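PDB 1ZJJ: uncharacterized protein from Pyrococcus horikoshii, which probably acts as a magnesium-dependent phosphatase of the haloacid dehalogenase (HAD) superfamily, although its natural substrate is not established. Local coordinates for residues 40-43 with 49-52; 106-111 with 131-136; 190-195 with 216-221; 237-240 with 245-248; 74-79 with 183-188. One frame throughout, in Å; residues are numbered along the deposited sequence.

Contact 1 of 5, residues 40-43 with 49-52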
# COMPACT_ATOMS: atom_id res chain seq x y z
N THR B 40 12.12 1.80 19.77
CA THR B 40 11.99 1.15 18.47
C THR B 40 10.60 1.32 17.83
O THR B 40 9.58 1.24 18.52
CB THR B 40 12.29 -0.36 18.56
OG1 THR B 40 12.14 -0.95 17.26
CG2 THR B 40 11.35 -1.05 19.53
N ASN B 41 10.58 1.55 16.52
CA ASN B 41 9.36 1.69 15.74
C ASN B 41 8.72 0.33 15.48
O ASN B 41 7.59 0.23 15.02
CB ASN B 41 9.71 2.37 14.42
CG ASN B 41 9.40 3.84 14.50
OD1 ASN B 41 8.99 4.35 15.54
ND2 ASN B 41 9.60 4.53 13.37
N ASN B 42 9.46 -0.73 15.74
CA ASN B 42 8.97 -2.08 15.48
C ASN B 42 7.89 -2.45 16.49
O ASN B 42 8.07 -2.27 17.69
CB ASN B 42 10.12 -3.08 15.54
CG ASN B 42 9.82 -4.38 14.81
OD1 ASN B 42 8.82 -5.04 15.08
ND2 ASN B 42 10.68 -4.73 13.86
N SER B 43 6.76 -2.96 16.02
CA SER B 43 5.66 -3.31 16.92
C SER B 43 5.35 -4.80 16.99
O SER B 43 4.37 -5.20 17.64
CB SER B 43 4.39 -2.56 16.51
OG SER B 43 3.91 -3.02 15.27
N MET B 49 10.20 -9.17 25.20
CA MET B 49 10.88 -9.90 24.14
C MET B 49 12.16 -9.18 23.76
O MET B 49 13.19 -9.81 23.50
CB MET B 49 9.99 -10.03 22.90
CG MET B 49 8.92 -11.11 22.99
SD MET B 49 7.80 -11.11 21.56
CE MET B 49 6.28 -10.62 22.31
N TYR B 50 12.11 -7.85 23.72
CA TYR B 50 13.29 -7.08 23.36
C TYR B 50 14.38 -7.19 24.42
O TYR B 50 15.56 -7.21 24.09
CB TYR B 50 12.91 -5.62 23.10
CG TYR B 50 12.61 -5.38 21.64
CD1 TYR B 50 11.31 -5.09 21.21
CD2 TYR B 50 13.61 -5.52 20.67
CE1 TYR B 50 11.02 -4.94 19.85
CE2 TYR B 50 13.33 -5.37 19.32
CZ TYR B 50 12.04 -5.08 18.91
OH TYR B 50 11.76 -4.94 17.57
N ARG B 51 13.98 -7.26 25.69
CA ARG B 51 14.97 -7.40 26.76
C ARG B 51 15.74 -8.70 26.51
O ARG B 51 16.95 -8.75 26.69
CB ARG B 51 14.31 -7.45 28.14
CG ARG B 51 15.22 -7.98 29.24
CD ARG B 51 14.51 -8.01 30.59
NE ARG B 51 15.15 -8.92 31.55
CZ ARG B 51 16.35 -8.73 32.10
NH1 ARG B 51 17.07 -7.66 31.79
NH2 ARG B 51 16.84 -9.62 32.96
N GLU B 52 15.04 -9.75 26.09
CA GLU B 52 15.70 -11.02 25.83
C GLU B 52 16.66 -10.90 24.64
O GLU B 52 17.80 -11.38 24.70
CB GLU B 52 14.67 -12.13 25.58
CG GLU B 52 13.70 -12.37 26.74
CD GLU B 52 14.41 -12.61 28.07
OE1 GLU B 52 15.11 -13.63 28.20
OE2 GLU B 52 14.27 -11.76 28.99
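T40 and N42, at the loop where strand 36-40 gives out, both meet the phenol end of Y50 from helix 47-56. T40 comes first. Its place at the tip of a core strand, with its side chain about 5 Å from that of D7 and about 7 Å from the bound magnesium, is consistent with the Ser/Thr of HAD motif II. The methyl does the touching: T40 CG2 sits 3.9 Å from Y50 CE1, approaching the ring obliquely while the two side chains come from opposite directions. OG1, anti to its own nitrogen (chi1 180°), is used differently. It accepts the backbone N-H of N42, with N to OG1 at 3.1 Å and an N-H...O angle of 161°, which makes an ST turn and fixes the bend of the loop.

N41 points away from the tyrosine: its OD1 takes the backbone N-H of K187, and its ND2 reaches D154. At N42 the chain comes back toward the helix, and the CB of N42 lies 3.2 Å from Y50 OH, at the ring edge and near its plane. The amide plane stands 70° from the ring, with N42 CG 3.4 Å from Y50 OH. This is packing against the oxygen; the amide's own bond is from OD1 to T44 OG1.

Y50 thus bridges helix 47-56 to the loop of the preceding strand. Its ring also touches I66 and T68 of strand 66-68 and M8 in the loop after strand 2-6, while T40 pairs through its backbone with I67.

Contact 2 of 5, residues 106-111 with 131-136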
# COMPACT_ATOMS: atom_id res chain seq x y z
N VAL B 106 -11.80 -7.37 18.16
CA VAL B 106 -12.65 -8.08 17.22
C VAL B 106 -11.70 -8.96 16.40
O VAL B 106 -10.83 -8.45 15.69
CB VAL B 106 -13.39 -7.12 16.26
CG1 VAL B 106 -14.19 -7.92 15.22
CG2 VAL B 106 -14.33 -6.22 17.06
N THR B 107 -11.87 -10.28 16.50
CA THR B 107 -11.01 -11.21 15.77
C THR B 107 -11.41 -11.30 14.31
O THR B 107 -12.47 -10.82 13.90
CB THR B 107 -11.09 -12.62 16.36
OG1 THR B 107 -12.39 -13.17 16.09
CG2 THR B 107 -10.86 -12.59 17.87
N LEU B 108 -10.55 -11.93 13.51
CA LEU B 108 -10.83 -12.10 12.09
C LEU B 108 -12.11 -12.89 11.90
O LEU B 108 -12.92 -12.59 11.02
CB LEU B 108 -9.69 -12.86 11.39
CG LEU B 108 -8.90 -12.10 10.33
CD1 LEU B 108 -7.91 -13.06 9.67
CD2 LEU B 108 -9.84 -11.52 9.28
N ASP B 109 -12.30 -13.91 12.73
CA ASP B 109 -13.49 -14.75 12.63
C ASP B 109 -14.76 -13.96 12.93
O ASP B 109 -15.76 -14.09 12.21
CB ASP B 109 -13.39 -15.95 13.56
CG ASP B 109 -13.94 -17.21 12.93
OD1 ASP B 109 -13.34 -17.67 11.93
OD2 ASP B 109 -14.96 -17.73 13.42
N GLU B 110 -14.73 -13.17 14.00
CA GLU B 110 -15.88 -12.36 14.36
C GLU B 110 -16.12 -11.36 13.22
O GLU B 110 -17.26 -11.08 12.88
CB GLU B 110 -15.61 -11.63 15.68
CG GLU B 110 -15.34 -12.59 16.83
CD GLU B 110 -15.00 -11.89 18.13
OE1 GLU B 110 -14.18 -10.95 18.11
OE2 GLU B 110 -15.55 -12.29 19.18
N ALA B 111 -15.04 -10.87 12.63
CA ALA B 111 -15.13 -9.93 11.52
C ALA B 111 -15.85 -10.58 10.34
O ALA B 111 -16.68 -9.95 9.69
CB ALA B 111 -13.73 -9.47 11.09
N THR B 131 -2.92 -10.47 4.89
CA THR B 131 -3.73 -11.09 3.85
C THR B 131 -4.63 -10.01 3.31
O THR B 131 -4.82 -8.97 3.95
CB THR B 131 -4.64 -12.22 4.39
OG1 THR B 131 -5.51 -11.70 5.39
CG2 THR B 131 -3.80 -13.35 4.97
N TYR B 132 -5.17 -10.23 2.12
CA TYR B 132 -6.09 -9.27 1.53
C TYR B 132 -7.30 -9.15 2.44
O TYR B 132 -7.84 -8.05 2.65
CB TYR B 132 -6.58 -9.75 0.16
CG TYR B 132 -7.58 -8.80 -0.46
CD1 TYR B 132 -7.15 -7.64 -1.11
CD2 TYR B 132 -8.95 -9.03 -0.37
CE1 TYR B 132 -8.06 -6.75 -1.67
CE2 TYR B 132 -9.87 -8.15 -0.93
CZ TYR B 132 -9.42 -7.02 -1.58
OH TYR B 132 -10.32 -6.13 -2.12
N GLU B 133 -7.74 -10.28 2.98
CA GLU B 133 -8.90 -10.32 3.86
C GLU B 133 -8.75 -9.32 5.01
O GLU B 133 -9.70 -8.60 5.35
CB GLU B 133 -9.11 -11.74 4.40
CG GLU B 133 -10.25 -11.86 5.39
CD GLU B 133 -10.56 -13.29 5.78
OE1 GLU B 133 -9.61 -14.06 6.03
OE2 GLU B 133 -11.75 -13.64 5.86
N LYS B 134 -7.57 -9.27 5.61
CA LYS B 134 -7.34 -8.33 6.70
C LYS B 134 -7.48 -6.89 6.20
O LYS B 134 -8.12 -6.06 6.85
CB LYS B 134 -5.95 -8.54 7.31
CG LYS B 134 -5.81 -9.85 8.07
CD LYS B 134 -4.49 -9.90 8.81
CE LYS B 134 -4.29 -11.24 9.49
NZ LYS B 134 -3.02 -11.26 10.27
N LEU B 135 -6.89 -6.58 5.04
CA LEU B 135 -7.00 -5.24 4.47
C LEU B 135 -8.46 -4.88 4.21
O LEU B 135 -8.87 -3.73 4.38
CB LEU B 135 -6.23 -5.16 3.15
CG LEU B 135 -4.71 -5.28 3.24
CD1 LEU B 135 -4.11 -5.25 1.84
CD2 LEU B 135 -4.16 -4.13 4.09
N LYS B 136 -9.23 -5.88 3.79
CA LYS B 136 -10.64 -5.68 3.49
C LYS B 136 -11.43 -5.22 4.73
O LYS B 136 -12.06 -4.16 4.70
CB LYS B 136 -11.24 -6.98 2.95
CG LYS B 136 -12.73 -6.89 2.62
CD LYS B 136 -13.30 -8.26 2.25
CE LYS B 136 -13.23 -9.25 3.41
NZ LYS B 136 -13.91 -10.54 3.06
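Two helix starts meet in the alpha/beta cap domain of this HAD fold, where L108, on the first turn of helix 108-115, packs over E133 and K134 on the first turn of helix 132-143. The leucine forks between them. L108 CD2 lies 3.9 Å from E133 CG and 4.0 Å from E133 CD, while L108 CD1 rests against the lysine chain, 4.1 Å from K134 CE. Leucine and lysine cross at about a right angle, so a methyl sits across the extended lysine hydrocarbon. In the glutamate, CG anti to the nitrogen (chi1 176°) sets CG against the leucine methyl, and the chain runs on extended.

Mostly the aliphatic parts are used, with the E133 carboxylate at the margin; the charges are paired elsewhere. E133 OE2 forms a salt bridge with R112 on the leucine's own helix, and K134 NZ one with D127.

Both helices are closed at their first turn. T107 and E110 form a capping box: E110 N donates to T107 OG1 at 3.1 Å, and T107 N donates back to E110 OE1 at 2.9 Å, meeting that oxygen on its anti side. T131 does half of the same job, its OG1 accepting from K134 N at 3.2 Å.

L108 and A111 also touch Y137, one turn further along helix 132-143, which extends the seam between the helices. Elsewhere on that helix the partner is the second subunit: Y132 OH bonds to P165 O of that chain, and L135 packs on its L130, so helix 132-143 is shared between this contact and the dimer interface.

Contact 3 of 5, residues 190-195 with 216-221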
# COMPACT_ATOMS: atom_id res chain seq x y z
N GLU B 190 4.85 12.81 16.66
CA GLU B 190 4.63 13.37 17.98
C GLU B 190 4.14 12.41 19.08
O GLU B 190 4.55 12.54 20.23
CB GLU B 190 3.69 14.57 17.83
CG GLU B 190 3.54 15.45 19.04
CD GLU B 190 2.65 14.82 20.08
OE1 GLU B 190 1.79 14.01 19.69
OE2 GLU B 190 2.78 15.15 21.28
N PRO B 191 3.26 11.45 18.76
CA PRO B 191 2.79 10.54 19.81
C PRO B 191 3.95 9.81 20.50
O PRO B 191 3.92 9.57 21.71
CB PRO B 191 1.89 9.57 19.05
CG PRO B 191 1.33 10.43 17.95
CD PRO B 191 2.56 11.17 17.49
N MET B 192 4.98 9.47 19.72
CA MET B 192 6.14 8.76 20.25
C MET B 192 6.91 9.70 21.18
O MET B 192 7.40 9.29 22.22
CB MET B 192 7.06 8.30 19.12
CG MET B 192 8.04 7.22 19.52
SD MET B 192 7.20 5.64 19.77
CE MET B 192 8.20 4.57 18.78
N TYR B 193 7.01 10.97 20.78
CA TYR B 193 7.71 11.96 21.60
C TYR B 193 6.96 12.15 22.90
O TYR B 193 7.55 12.31 23.96
CB TYR B 193 7.81 13.30 20.87
CG TYR B 193 8.56 14.35 21.65
CD1 TYR B 193 9.94 14.25 21.85
CD2 TYR B 193 7.89 15.43 22.22
CE1 TYR B 193 10.63 15.20 22.61
CE2 TYR B 193 8.58 16.39 22.98
CZ TYR B 193 9.94 16.26 23.17
OH TYR B 193 10.61 17.18 23.94
N GLU B 194 5.63 12.15 22.81
CA GLU B 194 4.80 12.32 24.00
C GLU B 194 5.12 11.23 25.01
O GLU B 194 5.17 11.49 26.20
CB GLU B 194 3.32 12.29 23.62
CG GLU B 194 2.39 12.33 24.82
CD GLU B 194 0.94 12.54 24.43
OE1 GLU B 194 0.47 11.88 23.48
OE2 GLU B 194 0.26 13.35 25.09
N VAL B 195 5.36 10.02 24.52
CA VAL B 195 5.69 8.91 25.42
C VAL B 195 7.06 9.08 26.07
O VAL B 195 7.22 8.84 27.27
CB VAL B 195 5.63 7.56 24.68
CG1 VAL B 195 6.16 6.45 25.58
CG2 VAL B 195 4.19 7.26 24.29
N ILE B 216 16.66 10.67 13.07
CA ILE B 216 17.11 12.05 13.01
C ILE B 216 15.97 13.04 12.78
O ILE B 216 15.96 14.12 13.36
CB ILE B 216 18.21 12.22 11.94
CG1 ILE B 216 19.34 11.23 12.21
CG2 ILE B 216 18.76 13.64 11.96
CD1 ILE B 216 19.91 11.31 13.62
N ALA B 217 15.01 12.67 11.94
CA ALA B 217 13.88 13.54 11.67
C ALA B 217 13.13 13.80 12.98
O ALA B 217 12.68 14.90 13.25
CB ALA B 217 12.95 12.89 10.66
N PHE B 218 13.04 12.75 13.79
CA PHE B 218 12.37 12.79 15.08
C PHE B 218 13.05 13.80 16.01
O PHE B 218 12.40 14.68 16.56
CB PHE B 218 12.44 11.38 15.69
CG PHE B 218 11.69 11.23 16.99
CD1 PHE B 218 10.34 11.52 17.08
CD2 PHE B 218 12.34 10.71 18.11
CE1 PHE B 218 9.64 11.30 18.27
CE2 PHE B 218 11.66 10.49 19.30
CZ PHE B 218 10.30 10.78 19.38
N ALA B 219 14.37 13.67 16.16
CA ALA B 219 15.14 14.56 17.03
C ALA B 219 14.97 16.03 16.65
O ALA B 219 14.73 16.87 17.52
CB ALA B 219 16.59 14.18 16.99
N LYS B 220 15.11 16.32 15.36
CA LYS B 220 14.98 17.69 14.86
C LYS B 220 13.59 18.30 15.03
O LYS B 220 13.47 19.47 15.35
CB LYS B 220 15.38 17.74 13.40
CG LYS B 220 16.79 17.29 13.15
CD LYS B 220 17.74 17.85 14.20
CE LYS B 220 18.20 19.25 13.82
NZ LYS B 220 18.58 19.41 12.39
N LYS B 221 12.55 17.51 14.79
CA LYS B 221 11.19 18.01 14.92
C LYS B 221 10.82 18.33 16.36
O LYS B 221 10.03 19.22 16.62
CB LYS B 221 10.19 17.01 14.33
CG LYS B 221 10.22 16.95 12.81
CD LYS B 221 9.40 15.80 12.25
CE LYS B 221 8.02 15.74 12.90
NZ LYS B 221 7.24 14.58 12.40
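F218 drives its ring end-on into helix 190-199, straight at the backbone between M192 and Y193. From CB the chain leaves helix 212-221 with CG anti to the nitrogen (chi1 -176°), which carries the ring across the gap between the helices. CE1 is the first ring atom to arrive: F218 CE1 lies 3.8 Å from Y193 CB and 4.0 Å from M192 CB, resting against the CB atoms of two successive residues. At the tip, F218 CZ is 3.6 Å from Y193 N and 4.0 Å from M192 C. Y193 N lies in the plane of the phenylalanine ring, at its edge, so the backbone meets the ring rim and not its pi face.

F222 fills in beside the pair, stacked with Y193 and meeting F218 at about 65°, and M207 of strand 204-209 also touches F218. An alanine at F218 would remove the whole ring and would probably leave a gap between the two helices, with M192, Y193 and F222 losing a shared neighbour.

No hydrogen bond or charge crosses here: the two helices are held together by shape and apolar burial.

Contact 4 of 5, residues 237-240 with 245-248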
# COMPACT_ATOMS: atom_id res chain seq x y z
N GLU B 237 27.09 10.41 3.45
CA GLU B 237 26.51 10.84 2.17
C GLU B 237 25.02 11.04 2.17
O GLU B 237 24.52 11.98 1.56
CB GLU B 237 26.84 9.85 1.04
CG GLU B 237 28.26 9.46 0.91
CD GLU B 237 28.55 8.15 1.59
OE1 GLU B 237 28.69 8.15 2.82
OE2 GLU B 237 28.63 7.13 0.87
N ASP B 238 24.30 10.14 2.82
CA ASP B 238 22.85 10.24 2.87
C ASP B 238 22.43 11.55 3.54
O ASP B 238 21.41 12.15 3.16
CB ASP B 238 22.26 9.02 3.58
CG ASP B 238 22.66 7.68 2.91
OD1 ASP B 238 22.68 7.62 1.66
OD2 ASP B 238 22.97 6.69 3.62
N ILE B 239 23.25 12.03 4.47
CA ILE B 239 23.00 13.28 5.17
C ILE B 239 22.72 14.44 4.22
O ILE B 239 21.73 15.15 4.41
CB ILE B 239 24.21 13.72 6.03
CG1 ILE B 239 24.44 12.77 7.20
CG2 ILE B 239 23.97 15.15 6.53
CD1 ILE B 239 25.50 13.23 8.18
N LYS B 240 23.56 14.63 3.21
CA LYS B 240 23.40 15.74 2.26
C LYS B 240 22.13 15.80 1.44
O LYS B 240 21.62 16.88 1.20
CB LYS B 240 24.59 15.82 1.31
CG LYS B 240 25.78 16.40 1.99
CD LYS B 240 27.07 16.13 1.28
CE LYS B 240 28.12 17.07 1.82
NZ LYS B 240 29.32 16.98 0.97
N LYS B 245 19.31 16.88 9.28
CA LYS B 245 20.74 17.01 9.56
C LYS B 245 21.13 16.68 11.01
O LYS B 245 20.67 17.31 11.96
CB LYS B 245 21.21 18.42 9.22
CG LYS B 245 21.67 18.62 7.79
CD LYS B 245 20.58 18.23 6.81
CE LYS B 245 20.74 18.99 5.50
NZ LYS B 245 21.23 18.18 4.36
N PRO B 246 22.01 15.69 11.20
CA PRO B 246 22.44 15.30 12.54
C PRO B 246 23.26 16.42 13.17
O PRO B 246 23.99 17.12 12.46
CB PRO B 246 23.29 14.05 12.31
CG PRO B 246 22.77 13.49 11.03
CD PRO B 246 22.53 14.75 10.19
N ASP B 247 23.15 16.58 14.49
CA ASP B 247 23.92 17.59 15.20
C ASP B 247 25.30 17.02 15.46
O ASP B 247 26.27 17.75 15.64
CB ASP B 247 23.26 17.93 16.54
CG ASP B 247 21.91 18.58 16.38
OD1 ASP B 247 21.82 19.54 15.59
OD2 ASP B 247 20.95 18.13 17.04
N LEU B 248 25.38 15.70 15.48
CA LEU B 248 26.63 15.01 15.73
C LEU B 248 26.63 13.65 15.06
O LEU B 248 25.60 12.97 15.02
CB LEU B 248 26.82 14.84 17.25
CG LEU B 248 28.04 14.06 17.76
CD1 LEU B 248 29.29 14.92 17.66
CD2 LEU B 248 27.81 13.67 19.21
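The flat group that counts here is the peptide carbonyl of I239, and K245 is what comes to it. K245 NZ donates to I239 O at 3.1 Å, arriving tilted 30° from the carbonyl plane with a C=O...N angle of 134°. The ring in the contact is the puckered pyrrolidine of P246, which offers its CD and CG corner to the isoleucine side chain. The setting is a beta-alpha-beta crossover of the HAD core: the short, weakly bonded helix 236-240 follows strand 225-229, and the chain then turns back toward strand 248-250, the outermost strand of the parallel sheet at that end.

K245 has to fold to reach the helix. Its chain bends at chi2 (56°) and again at chi4, bringing the ammonium back over the last turn. S242 O, in the connecting turn, also accepts from K245 NZ and is its stronger partner, so the lysine ties together the end of the helix and the loop that follows. A positive charge beside carbonyls at the C-terminal end may interact favourably with the carbonyl end of this short helix. The site is near the surface, and both lysines, K240 and K245, are exposed.

Next to the lysine, at P246, the contact turns apolar. P246 also packs on L212 and I216 of helix 212-221 and on M228 of strand 225-229, which ties the loop to the body of the fold. Against the isoleucine, P246 CD is met by three side-chain carbons beyond CB: I239 CD1 at 3.9 Å, I239 CG2 at 4.0 Å and I239 CG1 at 4.1 Å.

Contact 5 of 5, residues 74-79 with 183-188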
# COMPACT_ATOMS: atom_id res chain seq x y z
N ARG B 74 -0.59 1.96 22.49
CA ARG B 74 -1.52 1.72 23.59
C ARG B 74 -1.63 2.97 24.46
O ARG B 74 -2.73 3.40 24.80
CB ARG B 74 -1.06 0.54 24.45
CG ARG B 74 -1.73 0.47 25.84
CD ARG B 74 -1.58 -0.90 26.52
NE ARG B 74 -0.22 -1.24 26.94
CZ ARG B 74 0.42 -0.68 27.97
NH1 ARG B 74 -0.16 0.26 28.71
NH2 ARG B 74 1.65 -1.08 28.28
N LEU B 75 -0.48 3.55 24.82
CA LEU B 75 -0.46 4.75 25.65
C LEU B 75 -1.17 5.93 24.98
O LEU B 75 -1.87 6.71 25.64
CB LEU B 75 0.98 5.14 26.00
CG LEU B 75 1.77 4.10 26.82
CD1 LEU B 75 3.19 4.58 27.04
CD2 LEU B 75 1.08 3.87 28.16
N TYR B 76 -1.00 6.06 23.67
CA TYR B 76 -1.66 7.13 22.93
C TYR B 76 -3.18 6.94 22.98
O TYR B 76 -3.93 7.87 23.29
CB TYR B 76 -1.21 7.14 21.47
CG TYR B 76 -1.99 8.12 20.63
CD1 TYR B 76 -1.72 9.49 20.68
CD2 TYR B 76 -3.06 7.69 19.85
CE1 TYR B 76 -2.50 10.40 19.98
CE2 TYR B 76 -3.85 8.59 19.15
CZ TYR B 76 -3.57 9.94 19.22
OH TYR B 76 -4.37 10.83 18.54
N MET B 77 -3.63 5.72 22.67
CA MET B 77 -5.05 5.40 22.67
C MET B 77 -5.68 5.64 24.04
O MET B 77 -6.74 6.25 24.15
CB MET B 77 -5.25 3.93 22.25
CG MET B 77 -4.80 3.66 20.82
SD MET B 77 -4.79 1.92 20.37
CE MET B 77 -6.52 1.68 20.00
N SER B 78 -5.01 5.17 25.09
CA SER B 78 -5.50 5.34 26.45
C SER B 78 -5.68 6.82 26.83
O SER B 78 -6.68 7.20 27.44
CB SER B 78 -4.54 4.67 27.42
OG SER B 78 -5.11 4.58 28.72
N LYS B 79 -4.70 7.63 26.45
CA LYS B 79 -4.71 9.05 26.77
C LYS B 79 -5.58 9.96 25.91
O LYS B 79 -6.16 10.91 26.41
CB LYS B 79 -3.28 9.59 26.75
CG LYS B 79 -3.15 11.03 27.20
CD LYS B 79 -1.69 11.46 27.22
CE LYS B 79 -1.53 12.75 28.01
NZ LYS B 79 -0.16 13.32 27.92
N ILE B 183 -3.30 8.09 11.66
CA ILE B 183 -2.63 8.74 12.78
C ILE B 183 -1.44 7.81 13.01
O ILE B 183 -1.61 6.67 13.44
CB ILE B 183 -3.53 8.75 14.02
CG1 ILE B 183 -4.72 9.69 13.78
CG2 ILE B 183 -2.75 9.20 15.24
CD1 ILE B 183 -5.74 9.68 14.88
N ILE B 184 -0.23 8.28 12.68
CA ILE B 184 0.97 7.46 12.85
C ILE B 184 1.61 7.73 14.20
O ILE B 184 1.94 8.87 14.53
CB ILE B 184 2.01 7.72 11.72
CG1 ILE B 184 1.37 7.49 10.35
CG2 ILE B 184 3.21 6.79 11.90
CD1 ILE B 184 0.88 6.08 10.12
N ILE B 185 1.80 6.67 14.97
CA ILE B 185 2.35 6.78 16.31
C ILE B 185 3.86 6.95 16.46
O ILE B 185 4.32 7.87 17.14
CB ILE B 185 1.90 5.56 17.16
CG1 ILE B 185 0.38 5.43 17.13
CG2 ILE B 185 2.39 5.71 18.60
CD1 ILE B 185 -0.35 6.65 17.65
N GLY B 186 4.62 6.07 15.81
CA GLY B 186 6.07 6.08 15.94
C GLY B 186 6.88 7.20 15.32
O GLY B 186 6.34 8.11 14.69
N LYS B 187 8.19 7.13 15.53
CA LYS B 187 9.13 8.11 15.00
C LYS B 187 8.87 8.27 13.51
O LYS B 187 8.64 7.28 12.81
CB LYS B 187 10.57 7.62 15.21
CG LYS B 187 10.93 7.35 16.67
CD LYS B 187 12.28 6.65 16.78
CE LYS B 187 12.21 5.24 16.20
NZ LYS B 187 13.54 4.58 16.27
N PRO B 188 8.98 9.50 12.98
CA PRO B 188 9.33 10.76 13.65
C PRO B 188 8.11 11.54 14.12
O PRO B 188 8.13 12.77 14.14
CB PRO B 188 10.08 11.50 12.56
CG PRO B 188 9.21 11.20 11.37
CD PRO B 188 8.95 9.70 11.52
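Y76 and I185 make the tight half of this contact, Y76 and I183 the looser one. On the buried side, the terminal methyl of I185 presses against the root of the tyrosine: I185 CD1 is 3.6 Å from Y76 CD2, 3.7 Å from Y76 CG and 3.9 Å from Y76 CB. The methyl comes in obliquely, and Y76 meets it because CG stands anti to the backbone nitrogen (chi1 173°), sending the ring out from helix 69-80 toward the other chain segment.

Toward the far end of the ring the fit slackens. I183 crosses the tyrosine at about a right angle, with I183 CG2 4.0 Å from Y76 OH and 4.1 Å from Y76 CE2. Both residues are partly exposed here, whereas I185 is buried. A serine in place of Y76 would take the ring away and would probably leave I185 CD1 and I183 CG2 facing a gap between helix and strand.

The contact links a core helix to the point where the chain leaves the cap. Strand 183-184 is the edge strand, within this chain, of the four-stranded cap sheet, bonded through I183 to F148 and G150. P191, at the start of helix 190-199, packs on both Y76 and I185, and I149 of strand 147-150 touches I185, so helix, cap sheet and returning core chain all converge on this pair.

Contacts 1 and 3 are the buried ones, contact 5 is partly buried, and contacts 2 and 4 lie at the surface. The inner three touch one another: N41 of contact 1 meets both K187 of contact 5 and M192 of contact 3, while contacts 3 and 5 share a salt bridge from E194 to K79 and meet at helix 190-199, whose P191 touches Y76 and I185. K220 of contact 3 also bonds to K245 O of contact 4, at the sheet's far end. Contact 2 stands apart in the cap, nested inside the loop that contact 5 closes. Inside, aromatic rings pack on aliphatic groups and backbone; at the surface, lysine and glutamate chains join in, with a lysine-to-carbonyl bond crossing only in contact 4.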